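PDB 5NH2: protein adenylyltransferase from Bartonella henselae str. Houston-1, which transfers AMP from ATP to tyrosine or threonine residues of host target proteins through its Fic (fido) domain, contributing to bacterial virulence. Local coordinates for residues F72-Y77 / P152-N157. Residues are numbered along the deposited sequence; the frame is centred on the assembly and turned at random.
With MG (magnesium ion), chain C.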
# COMPACT_ATOMS: atom_id res chain seq x y z
N PHE A 72 4.15 19.80 -0.14
CA PHE A 72 2.94 20.63 -0.21
C PHE A 72 2.77 21.48 1.04
O PHE A 72 2.94 21.01 2.17
CB PHE A 72 1.66 19.77 -0.39
CG PHE A 72 1.71 18.79 -1.55
CD1 PHE A 72 1.89 19.23 -2.87
CD2 PHE A 72 1.57 17.44 -1.32
CE1 PHE A 72 1.96 18.33 -3.91
CE2 PHE A 72 1.63 16.54 -2.35
CZ PHE A 72 1.82 16.97 -3.64
N GLU A 73 2.36 22.74 0.84
CA GLU A 73 1.95 23.58 1.96
C GLU A 73 0.76 22.97 2.73
O GLU A 73 0.64 23.15 3.94
CB GLU A 73 1.60 24.99 1.46
CG GLU A 73 2.79 25.82 0.96
CD GLU A 73 2.38 27.17 0.36
OE1 GLU A 73 2.84 27.47 -0.77
OE2 GLU A 73 1.61 27.93 1.01
N TRP A 74 -0.11 22.22 2.05
CA TRP A 74 -1.31 21.65 2.67
C TRP A 74 -1.11 20.22 3.21
O TRP A 74 -2.09 19.47 3.35
CB TRP A 74 -2.47 21.71 1.68
CG TRP A 74 -2.12 21.22 0.30
CD1 TRP A 74 -1.64 21.99 -0.77
CD2 TRP A 74 -2.22 19.87 -0.18
NE1 TRP A 74 -1.46 21.19 -1.86
CE2 TRP A 74 -1.79 19.89 -1.55
CE3 TRP A 74 -2.63 18.65 0.39
CZ2 TRP A 74 -1.75 18.72 -2.36
CZ3 TRP A 74 -2.61 17.47 -0.42
CH2 TRP A 74 -2.17 17.51 -1.79
N ALA A 75 0.14 19.78 3.39
CA ALA A 75 0.37 18.46 3.99
C ALA A 75 -0.47 18.33 5.26
O ALA A 75 -0.42 19.19 6.13
CB ALA A 75 1.86 18.27 4.31
N GLY A 76 -1.27 17.26 5.33
CA GLY A 76 -2.16 17.07 6.46
C GLY A 76 -3.50 17.80 6.43
O GLY A 76 -4.25 17.70 7.40
N TYR A 77 -3.83 18.54 5.37
CA TYR A 77 -5.15 19.18 5.29
C TYR A 77 -6.09 18.40 4.35
O TYR A 77 -5.68 17.89 3.30
CB TYR A 77 -5.05 20.65 4.83
CG TYR A 77 -4.35 21.62 5.82
CD1 TYR A 77 -2.99 21.50 6.09
CD2 TYR A 77 -5.05 22.68 6.42
CE1 TYR A 77 -2.34 22.39 6.96
CE2 TYR A 77 -4.41 23.56 7.27
CZ TYR A 77 -3.05 23.40 7.54
OH TYR A 77 -2.40 24.28 8.39
N PRO A 152 -10.05 11.35 1.50
CA PRO A 152 -10.24 12.73 1.98
C PRO A 152 -9.15 13.71 1.60
O PRO A 152 -9.34 14.90 1.93
CB PRO A 152 -10.31 12.57 3.52
CG PRO A 152 -9.43 11.38 3.83
CD PRO A 152 -9.59 10.43 2.57
N PHE A 153 -8.00 13.29 1.06
CA PHE A 153 -6.92 14.22 0.73
C PHE A 153 -6.92 14.58 -0.76
O PHE A 153 -7.44 13.84 -1.59
CB PHE A 153 -5.52 13.70 1.13
CG PHE A 153 -5.39 13.41 2.59
CD1 PHE A 153 -5.11 14.42 3.49
CD2 PHE A 153 -5.61 12.11 3.07
CE1 PHE A 153 -5.02 14.17 4.84
CE2 PHE A 153 -5.53 11.84 4.44
CZ PHE A 153 -5.24 12.86 5.33
N ARG A 154 -6.40 15.77 -1.06
CA ARG A 154 -6.22 16.19 -2.44
C ARG A 154 -5.32 15.24 -3.23
O ARG A 154 -5.58 14.96 -4.41
CB ARG A 154 -5.66 17.62 -2.48
CG ARG A 154 -5.29 18.05 -3.87
CD ARG A 154 -6.50 17.97 -4.78
NE ARG A 154 -6.23 18.49 -6.12
CZ ARG A 154 -5.81 17.74 -7.13
NH1 ARG A 154 -5.60 16.44 -6.95
NH2 ARG A 154 -5.60 18.28 -8.33
N GLU A 155 -4.23 14.75 -2.60
CA GLU A 155 -3.33 13.76 -3.18
C GLU A 155 -2.61 13.00 -2.05
O GLU A 155 -2.48 13.51 -0.92
CB GLU A 155 -2.35 14.43 -4.14
CG GLU A 155 -1.32 13.51 -4.80
CD GLU A 155 -1.84 12.77 -6.02
OE1 GLU A 155 -2.34 13.45 -6.95
OE2 GLU A 155 -1.74 11.52 -6.05
N GLY A 156 -2.14 11.77 -2.35
CA GLY A 156 -1.53 10.89 -1.37
C GLY A 156 -2.48 10.04 -0.51
O GLY A 156 -2.10 9.64 0.61
N ASN A 157 -3.68 9.72 -1.00
CA ASN A 157 -4.66 8.98 -0.19
C ASN A 157 -4.27 7.51 0.01
O ASN A 157 -4.31 6.98 1.13
CB ASN A 157 -6.05 9.09 -0.83
CG ASN A 157 -6.57 10.52 -0.80
OD1 ASN A 157 -7.07 10.97 0.24
ND2 ASN A 157 -6.39 11.26 -1.91
MG MG C . -1.18 9.46 -4.88
O HOH W 1 -6.11 17.91 0.76
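Arg154 lays its aliphatic stem over one face of the Trp74 indole, a CH-pi contact with CB 3.9 Å from the six-membered ring centroid. With CG anti to the backbone N (chi1 173°), CG too lies over that face, toward the benzo rim, 3.9 Å from Trp74 CZ2. Glu155 N approaches the ring obliquely, 3.5 Å from Trp74 CH2. A broad, flat indole suits this place: its opposite face packs on Phe72 CB, while CZ2 sits above the Phe72 ring centre. Phe153 meets the other segment with the edge of its ring, CD1 being 3.5 Å from Tyr77 O, and stacks on His64.

No direct hydrogen bond joins the segments; one water bridges them, donating to Tyr77 O (2.6 Å) and accepting from Arg154 N (2.8 Å). The Asn157 carboxamide, acceptor and donor at once, grips Phe153 twice: OD1 receives Phe153 N on an in-plane lone pair, and ND2 donates to Phe153 O.

Glu155 OE2 binds magnesium at 2.4 Å. Gly156 occupies the N-cap position of helix 157-171, with a positive phi (84°) at which a CB would hit the preceding carbonyl O. The HPFx(D/E)GNGR signature of Fic enzymes runs through 152-157: Glu155 is its acidic residue and binds ATP with Gly156 and Asn157.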